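Threonine phosphate decarboxylase-like enzyme (Sulfurospirillum multivorans, PDB 6OUX) uses pyridoxal phosphate to decarboxylate L-serine O-phosphate to ethanolamine O-phosphate, the precursor of the linker in norcobamides. Local coordinates at residues H79-Q84 against L272-G277; V121-L126 against E143-P148; D153-D158 against Y320-M325; Y350-R355 against N379-A384. One frame throughout, in Å; residues are numbered along the deposited sequence.

Contact 1: H79-Q84 against L272-G277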
# COMPACT_ATOMS: atom_id res chain seq x y z
N HIS A 79 3.67 15.64 -4.99
CA HIS A 79 2.37 15.75 -5.65
C HIS A 79 1.46 14.58 -5.33
O HIS A 79 1.95 13.50 -5.05
CB HIS A 79 2.57 15.87 -7.16
CG HIS A 79 3.07 17.21 -7.59
ND1 HIS A 79 3.41 17.50 -8.89
CD2 HIS A 79 3.31 18.35 -6.88
CE1 HIS A 79 3.81 18.75 -8.98
NE2 HIS A 79 3.77 19.29 -7.77
N TYR A 80 0.14 14.81 -5.35
CA TYR A 80 -0.82 13.71 -5.18
C TYR A 80 -0.71 12.76 -6.38
O TYR A 80 -0.63 13.22 -7.51
CB TYR A 80 -2.29 14.17 -5.07
CG TYR A 80 -2.72 14.37 -3.67
CD1 TYR A 80 -3.50 13.45 -3.00
CD2 TYR A 80 -2.26 15.47 -2.96
CE1 TYR A 80 -3.86 13.66 -1.68
CE2 TYR A 80 -2.61 15.68 -1.64
CZ TYR A 80 -3.40 14.78 -1.01
OH TYR A 80 -3.71 15.06 0.30
N PRO A 81 -0.69 11.45 -6.11
CA PRO A 81 -0.50 10.54 -7.22
C PRO A 81 -1.83 10.28 -7.92
O PRO A 81 -2.89 10.49 -7.35
CB PRO A 81 -0.02 9.27 -6.56
CG PRO A 81 0.19 9.59 -5.13
CD PRO A 81 -0.69 10.74 -4.83
N SER A 82 -1.75 9.78 -9.14
CA SER A 82 -2.93 9.47 -9.95
C SER A 82 -3.76 8.41 -9.32
O SER A 82 -3.25 7.56 -8.58
CB SER A 82 -2.49 9.03 -11.34
OG SER A 82 -1.63 10.00 -11.93
N GLN A 83 -5.06 8.48 -9.62
CA GLN A 83 -6.06 7.60 -9.08
C GLN A 83 -6.22 6.37 -9.97
O GLN A 83 -5.68 6.32 -11.08
CB GLN A 83 -7.42 8.32 -8.94
CG GLN A 83 -7.41 9.71 -8.29
CD GLN A 83 -6.52 9.84 -7.07
OE1 GLN A 83 -5.54 10.60 -7.07
NE2 GLN A 83 -6.84 9.10 -6.01
N GLN A 84 -6.94 5.38 -9.44
CA GLN A 84 -7.10 4.06 -10.06
C GLN A 84 -7.44 4.10 -11.56
O GLN A 84 -6.73 3.48 -12.39
CB GLN A 84 -8.10 3.22 -9.26
CG GLN A 84 -8.34 1.82 -9.80
CD GLN A 84 -7.36 0.76 -9.32
OE1 GLN A 84 -6.64 0.89 -8.28
NE2 GLN A 84 -7.35 -0.34 -10.05
N LEU A 272 -9.95 2.50 -0.81
CA LEU A 272 -9.22 1.81 0.25
C LEU A 272 -7.73 1.79 -0.16
O LEU A 272 -6.85 1.53 0.68
CB LEU A 272 -9.84 0.41 0.44
CG LEU A 272 -9.18 -0.79 1.14
CD1 LEU A 272 -8.39 -0.45 2.39
CD2 LEU A 272 -10.26 -1.83 1.46
N TRP A 273 -7.45 2.13 -1.43
CA TRP A 273 -6.12 1.99 -2.03
C TRP A 273 -5.65 3.18 -2.88
O TRP A 273 -6.35 3.66 -3.78
CB TRP A 273 -6.09 0.73 -2.90
CG TRP A 273 -5.01 0.75 -3.94
CD1 TRP A 273 -5.16 0.94 -5.29
CD2 TRP A 273 -3.61 0.58 -3.72
NE1 TRP A 273 -3.94 0.89 -5.92
CE2 TRP A 273 -2.97 0.67 -4.98
CE3 TRP A 273 -2.83 0.36 -2.58
CZ2 TRP A 273 -1.58 0.54 -5.13
CZ3 TRP A 273 -1.47 0.24 -2.73
CH2 TRP A 273 -0.85 0.32 -4.00
N ASN A 274 -4.42 3.59 -2.62
CA ASN A 274 -3.75 4.60 -3.36
C ASN A 274 -2.33 4.10 -3.66
O ASN A 274 -1.66 3.51 -2.79
CB ASN A 274 -3.75 5.87 -2.53
CG ASN A 274 -2.95 6.98 -3.15
OD1 ASN A 274 -2.89 7.09 -4.38
ND2 ASN A 274 -2.30 7.81 -2.30
N ILE A 275 -1.88 4.29 -4.90
CA ILE A 275 -0.49 4.05 -5.24
C ILE A 275 0.36 5.17 -4.62
O ILE A 275 -0.16 6.20 -4.24
CB ILE A 275 -0.31 3.98 -6.76
CG1 ILE A 275 0.99 3.27 -7.12
CG2 ILE A 275 -0.38 5.38 -7.40
CD1 ILE A 275 1.03 2.92 -8.60
N ASN A 276 1.66 4.98 -4.48
CA ASN A 276 2.49 6.07 -3.98
C ASN A 276 3.19 6.66 -5.18
O ASN A 276 3.12 6.08 -6.26
CB ASN A 276 3.48 5.61 -2.89
CG ASN A 276 4.25 4.34 -3.24
OD1 ASN A 276 4.35 3.97 -4.37
ND2 ASN A 276 4.82 3.67 -2.22
N GLY A 277 3.91 7.77 -4.99
CA GLY A 277 4.60 8.44 -6.10
C GLY A 277 5.54 7.50 -6.84
O GLY A 277 5.56 7.46 -8.08

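Contact 2: V121-L126 against E143-P148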
# COMPACT_ATOMS: atom_id res chain seq x y z
N VAL A 121 -17.36 -16.44 -2.07
CA VAL A 121 -16.36 -17.48 -1.96
C VAL A 121 -16.67 -18.39 -0.76
O VAL A 121 -16.39 -18.04 0.37
CB VAL A 121 -14.94 -16.87 -1.85
CG1 VAL A 121 -13.87 -17.99 -1.80
CG2 VAL A 121 -14.69 -15.89 -2.95
N GLN A 122 -17.23 -19.56 -1.02
CA GLN A 122 -17.66 -20.49 0.03
C GLN A 122 -17.01 -21.88 -0.02
O GLN A 122 -17.05 -22.63 0.95
CB GLN A 122 -19.18 -20.68 -0.09
CG GLN A 122 -19.97 -19.45 0.26
CD GLN A 122 -19.73 -18.98 1.69
OE1 GLN A 122 -19.59 -17.78 1.95
NE2 GLN A 122 -19.69 -19.93 2.64
N LYS A 123 -16.43 -22.25 -1.15
CA LYS A 123 -15.56 -23.41 -1.16
C LYS A 123 -14.47 -23.08 -2.14
O LYS A 123 -14.77 -22.73 -3.26
CB LYS A 123 -16.30 -24.63 -1.58
CG LYS A 123 -15.55 -25.90 -1.53
CD LYS A 123 -16.53 -27.08 -1.68
CE LYS A 123 -15.83 -28.38 -1.38
NZ LYS A 123 -16.66 -29.58 -1.62
N VAL A 124 -13.22 -23.26 -1.71
CA VAL A 124 -12.02 -22.96 -2.56
C VAL A 124 -11.08 -24.18 -2.59
O VAL A 124 -10.90 -24.88 -1.57
CB VAL A 124 -11.32 -21.70 -2.05
CG1 VAL A 124 -10.87 -21.87 -0.63
CG2 VAL A 124 -10.18 -21.27 -3.01
N ALA A 125 -10.60 -24.49 -3.79
CA ALA A 125 -9.61 -25.54 -4.00
C ALA A 125 -8.23 -24.89 -4.19
O ALA A 125 -8.05 -24.03 -5.08
CB ALA A 125 -9.95 -26.43 -5.18
N LEU A 126 -7.31 -25.28 -3.31
CA LEU A 126 -5.88 -24.89 -3.37
C LEU A 126 -5.02 -26.10 -3.61
O LEU A 126 -5.40 -27.24 -3.28
CB LEU A 126 -5.43 -24.26 -2.07
CG LEU A 126 -6.27 -23.12 -1.48
CD1 LEU A 126 -5.66 -22.71 -0.14
CD2 LEU A 126 -6.26 -21.95 -2.44
N GLU A 143 -15.29 -23.31 3.19
CA GLU A 143 -14.49 -24.52 3.15
C GLU A 143 -13.23 -24.36 2.27
O GLU A 143 -13.27 -23.67 1.25
CB GLU A 143 -15.33 -25.62 2.54
CG GLU A 143 -16.60 -25.94 3.30
CD GLU A 143 -17.37 -27.10 2.69
OE1 GLU A 143 -16.77 -27.92 1.97
OE2 GLU A 143 -18.59 -27.18 2.93
N VAL A 144 -12.14 -25.00 2.66
CA VAL A 144 -10.91 -25.11 1.82
C VAL A 144 -10.64 -26.60 1.55
O VAL A 144 -10.67 -27.38 2.49
CB VAL A 144 -9.72 -24.45 2.53
CG1 VAL A 144 -8.48 -24.44 1.64
CG2 VAL A 144 -10.07 -23.01 2.93
N VAL A 145 -10.43 -26.99 0.32
CA VAL A 145 -10.00 -28.37 -0.06
C VAL A 145 -8.63 -28.28 -0.79
O VAL A 145 -8.34 -27.25 -1.42
CB VAL A 145 -11.03 -29.11 -0.92
CG1 VAL A 145 -12.27 -29.44 -0.06
CG2 VAL A 145 -11.41 -28.32 -2.18
N TYR A 146 -7.80 -29.30 -0.65
CA TYR A 146 -6.40 -29.22 -1.10
C TYR A 146 -6.21 -30.30 -2.10
O TYR A 146 -6.62 -31.40 -1.84
CB TYR A 146 -5.42 -29.43 0.09
CG TYR A 146 -5.38 -28.26 1.01
CD1 TYR A 146 -4.62 -27.13 0.68
CD2 TYR A 146 -6.17 -28.21 2.15
CE1 TYR A 146 -4.57 -26.03 1.52
CE2 TYR A 146 -6.18 -27.09 2.96
CZ TYR A 146 -5.35 -26.02 2.66
OH TYR A 146 -5.30 -24.91 3.47
N PHE A 147 -5.67 -29.99 -3.26
CA PHE A 147 -5.14 -31.00 -4.19
C PHE A 147 -3.62 -31.23 -3.90
O PHE A 147 -2.86 -30.27 -3.95
CB PHE A 147 -5.33 -30.51 -5.64
CG PHE A 147 -4.90 -31.51 -6.67
CD1 PHE A 147 -5.73 -32.56 -7.01
CD2 PHE A 147 -3.65 -31.43 -7.26
CE1 PHE A 147 -5.34 -33.52 -7.90
CE2 PHE A 147 -3.24 -32.39 -8.17
CZ PHE A 147 -4.09 -33.43 -8.49
N PRO A 148 -3.19 -32.47 -3.56
CA PRO A 148 -1.77 -32.70 -3.20
C PRO A 148 -0.91 -32.92 -4.40
O PRO A 148 -1.21 -33.76 -5.18
CB PRO A 148 -1.83 -33.98 -2.36
CG PRO A 148 -3.04 -34.70 -2.89
CD PRO A 148 -4.03 -33.62 -3.16

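Contact 3: D153-D158 against Y320-M325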
# COMPACT_ATOMS: atom_id res chain seq x y z
N ASP A 153 6.52 -37.15 -8.50
CA ASP A 153 6.42 -36.61 -9.84
C ASP A 153 7.05 -35.22 -9.94
O ASP A 153 6.61 -34.43 -10.71
CB ASP A 153 4.95 -36.41 -10.32
CG ASP A 153 3.99 -37.56 -9.93
OD1 ASP A 153 4.37 -38.73 -9.94
OD2 ASP A 153 2.80 -37.24 -9.65
N ASP A 154 8.06 -34.92 -9.12
CA ASP A 154 8.70 -33.61 -9.13
C ASP A 154 7.67 -32.50 -8.84
O ASP A 154 7.84 -31.36 -9.30
CB ASP A 154 9.40 -33.34 -10.50
CG ASP A 154 10.75 -34.02 -10.65
OD1 ASP A 154 11.40 -34.33 -9.65
OD2 ASP A 154 11.17 -34.21 -11.83
N TYR A 155 6.60 -32.83 -8.08
CA TYR A 155 5.54 -31.86 -7.79
C TYR A 155 4.85 -31.36 -9.04
O TYR A 155 4.21 -30.30 -9.00
CB TYR A 155 6.07 -30.67 -7.00
CG TYR A 155 6.57 -31.09 -5.62
CD1 TYR A 155 5.67 -31.46 -4.61
CD2 TYR A 155 7.93 -31.16 -5.36
CE1 TYR A 155 6.10 -31.84 -3.39
CE2 TYR A 155 8.37 -31.51 -4.12
CZ TYR A 155 7.46 -31.90 -3.13
OH TYR A 155 7.93 -32.26 -1.88
N SER A 156 4.94 -32.17 -10.09
CA SER A 156 4.33 -31.92 -11.40
C SER A 156 2.84 -31.98 -11.26
O SER A 156 2.30 -32.87 -10.61
CB SER A 156 4.76 -33.04 -12.37
OG SER A 156 4.36 -32.80 -13.68
N PHE A 157 2.20 -31.00 -11.86
CA PHE A 157 0.76 -30.82 -11.78
C PHE A 157 0.10 -31.75 -12.81
O PHE A 157 0.23 -31.55 -14.04
CB PHE A 157 0.49 -29.36 -12.11
CG PHE A 157 -0.92 -28.97 -11.95
CD1 PHE A 157 -1.43 -28.71 -10.70
CD2 PHE A 157 -1.74 -28.93 -13.05
CE1 PHE A 157 -2.76 -28.38 -10.55
CE2 PHE A 157 -3.05 -28.60 -12.93
CZ PHE A 157 -3.57 -28.31 -11.68
N ASP A 158 -0.52 -32.80 -12.31
CA ASP A 158 -1.28 -33.71 -13.17
C ASP A 158 -2.71 -33.11 -13.46
O ASP A 158 -3.61 -33.10 -12.59
CB ASP A 158 -1.33 -35.08 -12.53
CG ASP A 158 -2.19 -36.08 -13.32
OD1 ASP A 158 -3.07 -35.66 -14.09
OD2 ASP A 158 -1.96 -37.29 -13.15
N TYR A 320 19.15 -33.12 -4.73
CA TYR A 320 18.24 -33.23 -5.84
C TYR A 320 17.66 -31.85 -6.12
O TYR A 320 17.18 -31.18 -5.17
CB TYR A 320 17.15 -34.25 -5.49
CG TYR A 320 16.22 -34.49 -6.62
CD1 TYR A 320 16.57 -35.35 -7.63
CD2 TYR A 320 15.03 -33.82 -6.72
CE1 TYR A 320 15.72 -35.56 -8.72
CE2 TYR A 320 14.19 -34.00 -7.79
CZ TYR A 320 14.53 -34.89 -8.78
OH TYR A 320 13.68 -35.08 -9.84
N VAL A 321 17.71 -31.44 -7.39
CA VAL A 321 17.24 -30.15 -7.82
C VAL A 321 15.90 -30.32 -8.53
O VAL A 321 15.81 -31.03 -9.54
CB VAL A 321 18.21 -29.47 -8.81
CG1 VAL A 321 17.78 -28.02 -8.99
CG2 VAL A 321 19.63 -29.50 -8.31
N TYR A 322 14.84 -29.72 -8.01
CA TYR A 322 13.53 -29.88 -8.64
C TYR A 322 13.42 -29.05 -9.87
O TYR A 322 13.96 -27.96 -9.88
CB TYR A 322 12.36 -29.60 -7.70
CG TYR A 322 12.22 -30.66 -6.58
CD1 TYR A 322 11.54 -31.87 -6.79
CD2 TYR A 322 12.81 -30.45 -5.37
CE1 TYR A 322 11.47 -32.84 -5.77
CE2 TYR A 322 12.74 -31.36 -4.35
CZ TYR A 322 12.08 -32.57 -4.55
OH TYR A 322 12.07 -33.44 -3.51
N PRO A 323 12.75 -29.57 -10.94
CA PRO A 323 12.70 -28.81 -12.17
C PRO A 323 11.99 -27.51 -11.94
O PRO A 323 11.05 -27.50 -11.17
CB PRO A 323 11.84 -29.66 -13.13
CG PRO A 323 11.54 -30.92 -12.44
CD PRO A 323 12.18 -30.92 -11.08
N SER A 324 12.40 -26.45 -12.62
CA SER A 324 11.87 -25.13 -12.41
C SER A 324 11.91 -24.27 -13.67
O SER A 324 12.83 -24.38 -14.47
CB SER A 324 12.69 -24.45 -11.34
OG SER A 324 12.21 -23.18 -11.03
N MET A 325 10.89 -23.42 -13.80
CA MET A 325 10.87 -22.33 -14.78
C MET A 325 10.55 -21.03 -14.11
O MET A 325 9.86 -20.19 -14.64
CB MET A 325 9.84 -22.64 -15.79
CG MET A 325 10.27 -23.85 -16.58
SD MET A 325 10.92 -23.25 -18.17
CE MET A 325 9.35 -23.51 -18.62
O HOH W 1 9.21 -28.69 -9.46
O HOH W 2 10.37 -32.35 -1.61

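Contact 4: Y350-R355 against N379-A384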
# COMPACT_ATOMS: atom_id res chain seq x y z
N TYR A 350 29.83 -18.24 4.73
CA TYR A 350 29.82 -17.57 3.41
C TYR A 350 28.99 -16.33 3.27
O TYR A 350 29.01 -15.67 2.22
CB TYR A 350 29.40 -18.56 2.35
CG TYR A 350 30.23 -19.79 2.32
CD1 TYR A 350 29.90 -20.87 3.11
CD2 TYR A 350 31.35 -19.90 1.49
CE1 TYR A 350 30.65 -22.04 3.10
CE2 TYR A 350 32.09 -21.09 1.46
CZ TYR A 350 31.74 -22.13 2.28
OH TYR A 350 32.41 -23.32 2.32
N GLY A 351 28.30 -15.93 4.33
CA GLY A 351 27.32 -14.86 4.26
C GLY A 351 26.14 -15.03 3.26
O GLY A 351 25.58 -14.04 2.77
N ILE A 352 25.76 -16.26 2.99
CA ILE A 352 24.68 -16.53 2.03
C ILE A 352 23.44 -16.91 2.78
O ILE A 352 23.49 -17.90 3.54
CB ILE A 352 25.10 -17.67 1.09
CG1 ILE A 352 26.31 -17.20 0.22
CG2 ILE A 352 23.94 -18.06 0.19
CD1 ILE A 352 26.94 -18.27 -0.65
N TYR A 353 22.32 -16.17 2.56
CA TYR A 353 20.98 -16.51 3.14
C TYR A 353 20.05 -17.21 2.14
O TYR A 353 19.83 -16.67 1.05
CB TYR A 353 20.28 -15.26 3.62
CG TYR A 353 19.23 -15.45 4.67
CD1 TYR A 353 19.05 -16.66 5.35
CD2 TYR A 353 18.45 -14.38 5.04
CE1 TYR A 353 18.07 -16.81 6.33
CE2 TYR A 353 17.49 -14.54 6.02
CZ TYR A 353 17.32 -15.74 6.67
OH TYR A 353 16.35 -15.89 7.66
N VAL A 354 19.56 -18.40 2.49
CA VAL A 354 18.58 -19.12 1.67
C VAL A 354 17.40 -19.50 2.57
O VAL A 354 17.48 -19.34 3.79
CB VAL A 354 19.17 -20.35 0.93
CG1 VAL A 354 20.38 -19.96 0.13
CG2 VAL A 354 19.50 -21.53 1.86
N ARG A 355 16.29 -19.92 1.97
CA ARG A 355 15.00 -20.05 2.66
C ARG A 355 14.75 -21.53 2.94
O ARG A 355 14.77 -22.40 2.02
CB ARG A 355 13.87 -19.35 1.81
CG ARG A 355 12.42 -19.33 2.33
CD ARG A 355 12.42 -18.76 3.73
NE ARG A 355 11.13 -18.40 4.30
CZ ARG A 355 10.25 -19.26 4.84
NH1 ARG A 355 10.44 -20.58 4.76
NH2 ARG A 355 9.15 -18.77 5.41
N ASN A 379 27.66 -18.36 -8.63
CA ASN A 379 28.86 -19.19 -8.56
C ASN A 379 29.23 -19.40 -7.09
O ASN A 379 29.56 -20.52 -6.70
CB ASN A 379 29.99 -18.53 -9.37
CG ASN A 379 31.19 -19.44 -9.58
OD1 ASN A 379 31.08 -20.54 -10.13
ND2 ASN A 379 32.38 -18.96 -9.15
N CYS A 380 29.15 -18.34 -6.29
CA CYS A 380 29.44 -18.39 -4.86
C CYS A 380 28.51 -19.38 -4.12
O CYS A 380 28.91 -20.17 -3.27
CB CYS A 380 29.28 -17.00 -4.22
SG CYS A 380 30.58 -15.81 -4.72
N ILE A 381 27.25 -19.33 -4.47
CA ILE A 381 26.29 -20.27 -3.89
C ILE A 381 26.66 -21.71 -4.24
O ILE A 381 26.64 -22.58 -3.38
CB ILE A 381 24.86 -19.91 -4.35
CG1 ILE A 381 24.45 -18.57 -3.80
CG2 ILE A 381 23.91 -20.96 -3.87
CD1 ILE A 381 23.18 -18.00 -4.40
N VAL A 382 26.95 -21.97 -5.50
CA VAL A 382 27.22 -23.32 -5.92
C VAL A 382 28.50 -23.85 -5.16
O VAL A 382 28.56 -25.00 -4.68
CB VAL A 382 27.44 -23.43 -7.45
CG1 VAL A 382 27.86 -24.86 -7.78
CG2 VAL A 382 26.18 -23.07 -8.22
N MET A 383 29.50 -22.98 -5.13
CA MET A 383 30.77 -23.28 -4.45
C MET A 383 30.54 -23.59 -2.99
O MET A 383 30.97 -24.64 -2.53
CB MET A 383 31.80 -22.14 -4.64
CG MET A 383 32.60 -22.30 -5.94
SD MET A 383 33.80 -20.98 -6.38
CE MET A 383 34.76 -21.97 -7.53
N ALA A 384 29.87 -22.67 -2.29
CA ALA A 384 29.50 -22.86 -0.90
C ALA A 384 28.76 -24.14 -0.62
O ALA A 384 29.18 -24.91 0.28
CB ALA A 384 28.72 -21.68 -0.39

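Contact 1: H79-Q84 against L272-G277
Segments 79-84 and 272-277 pass one another mostly as loop, the directions from Pro81 to Gln84 and from Trp273 to Gly277 lying 143° apart. Their backbones come nearest at Pro81 and Gly277, where the two CA atoms are 5.6 Å apart, and no hydrogen bond spans the gap. Packing therefore does the work, and the Pro81 ring carries most of it. Pro81 CG sits 3.5 Å from Ile275 O, a buried oxygen for which the model offers no polar partner. Pro81 CB rests on Ile275 CG2 at 4.0 Å. That methyl lies between the backbone N and the carbonyl carbon, the crowded position, because CG1 is anti to the N (chi1 -161°). So placed, Ile275 CG2 also reaches Ser82 O, 3.8 Å away. The two loops lead into helices 84-95 and 277-286 at the dimer interface, where Asn276, N-cap of the latter through OD1 to Gly279 N, packs on Asn276 of the second subunit. Asn274 crosses the proline at about a right angle, bringing OD1 to 4.0 Å from Pro81 CG. At the far end the side chain of Gln84 meets the Trp273 indole at its edge, the amide turned 67° from the ring plane. Ser82 OG bonds to Glu280 on helix 277-286, whereas Tyr80, which points away from 272-277, hydrogen-bonds through OH to Lys244 of the second subunit.

Contact 2: V121-L126 against E143-P148
Five backbone hydrogen bonds zip the strand at 123-126 to strand 143-148 in parallel register, with Lys123 level with Glu143 and Leu126 level with Tyr146. The straightest runs from Val145 N to Val124 O (2.9 Å, 171° at the hydrogen) and lies nearly along the C=O axis. At the entrance to the pair, Glu143 N instead approaches Gln122 O from above the carbonyl plane. Around this frame paired side chains meet on both faces. On the face of Val124 and Leu126, Val124 CG1 lies beside Val144 CG2 at 3.8 Å, and Leu126 CD1 is wedged between Val144 CG1 (3.8 Å) and Tyr146 CE1 (3.9 Å). On the other face Ala125 CB meets Val145 CG2 at 3.8 Å. There too Lys123, extended with CG anti to the backbone N, crosses Glu143 obliquely; its CE is 3.5 Å from Glu143 OE1, but the salt bridge from NZ to the same oxygen is long, 4.0 Å. The ammonium has its stronger partner in Glu169; its helix, 159-169, also packs on Ala125 and Val145. An alanine at Lys123 would remove the ammonium and the aliphatic chain beside Val145 CG1, and would probably loosen the sheet's hold on helix 159-169 at Glu169. Farther out, Thr173 and Val175 bond to the other edge of 123-126. This is the parallel edge of the seven-stranded sheet in the large domain of class-II aminotransferase-like enzymes, where strand 143-148, helix 159-169 and strand 173-177 form a beta-alpha-beta crossover straddling strand 123-128.

Contact 3: D153-D158 against Y320-M325
Positive phi at Asp154 and Tyr155, the central residues of a type I' turn from Asp153 to Ser156, points Tyr155 toward segment 320-325, while chi1 of Asp154 (-79°, CG anti to the carbonyl carbon) brings its carboxylate across. Tyr320 sets its CG anti to the backbone N, so that the carboxylate crosses the end of the phenol at about a right angle, their planes 30° apart. Tyr320 OH gives a very short hydrogen bond to Asp154 OD1, 2.4 Å, received on the syn lone pair. If the modelled distance is exact, the phenol O-H is probably polarised by the carboxylate. Asp154 OD2 packs 3.4 Å from Pro323 CG. An alanine at Asp154 would take away the acceptor of Tyr320 OH, and the turn would probably be held less firmly against 320-323. Behind this pair the Tyr322 ring is sandwiched: Tyr155 CE2 lies over one face, 3.8 Å from Tyr322 CE1, while Tyr320 CD2 sits over the centre of the opposite face. The rings of Tyr155 and Tyr322 meet obliquely, planes 58° apart. One water donates to Asp154 O (3.0 Å) and to Pro323 O (2.8 Å); a second joins the hydroxyls of Tyr155 and Tyr322, which also bond Glu364 N and Glu151 OE2 respectively. These two side chains lie about 9 Å from those of Asn181 and Arg369 respectively, both assigned to O-phospho-L-serine binding. The contact joins the connection from strand 143-148 to helix 159-169, leaving the large sheet, to strand 320-321 at the edge of the smaller one, which pairs with 328-332 and lays Val321 against helix 289-314.

Contact 4: Y350-R355 against N379-A384
The ring of Tyr350 lies over the methyl of Ala384, whose CB stands 3.6 Å from the ring centroid and 10° off the ring normal. This is a CH-pi contact made squarely over the face: the methyl sits over the middle of the ring, somewhat nearer CG than CZ. Tyr350 CG is anti to its carbonyl carbon, which turns the ring toward the helix, and its hydroxyl bonds to Ser387 OG farther along that helix. Ile352 supplies the second point of contact. Its extended chain inserts CD1 among three residues of one helical turn, 3.9 Å from Ala384 CB, 4.0 Å from Ile381 CG1 and 3.8 Å from Cys380 O. That oxygen is already engaged by Ala384 N within the helix, so the methyl meets an acceptor whose polar need is met. Between Tyr350 and Ile352, Gly351, with positive phi, ends helix 339-350 and lets the chain turn into strand 352-356. Beyond Ile352 the strand carries Arg355, assigned to the O-phospho-L-serine site and salt-bridged to Asp359. Helix 375-388 thus packs on the smaller, five-stranded sheet at the start of this strand, touching strand 45-46 beside it, with helix 289-314 against Ile381 and Val382 and helix 339-350 against Ala384.

From the N terminus the chain first passes 79-84, which waits 188 residues for its partner at 272-277; contact 1 thereby closes a long loop beside the subunit interface. Contact 2 is nested inside that loop, joining neighbouring strands of the seven-stranded sheet after a short excursion. The first half of contact 3 follows directly, with Phe147 CZ packed on Asp158 O, but the second half of contact 3 lies beyond 272-277, so contacts 1 and 3 cross. Closing a loop of 161 intervening residues, contact 3 ties the connection after the large sheet's edge strand to the edge of the five-stranded sheet. Contact 4 comes last, in series, closing a short loop of 23 and fastening helix 375-388 to that second sheet.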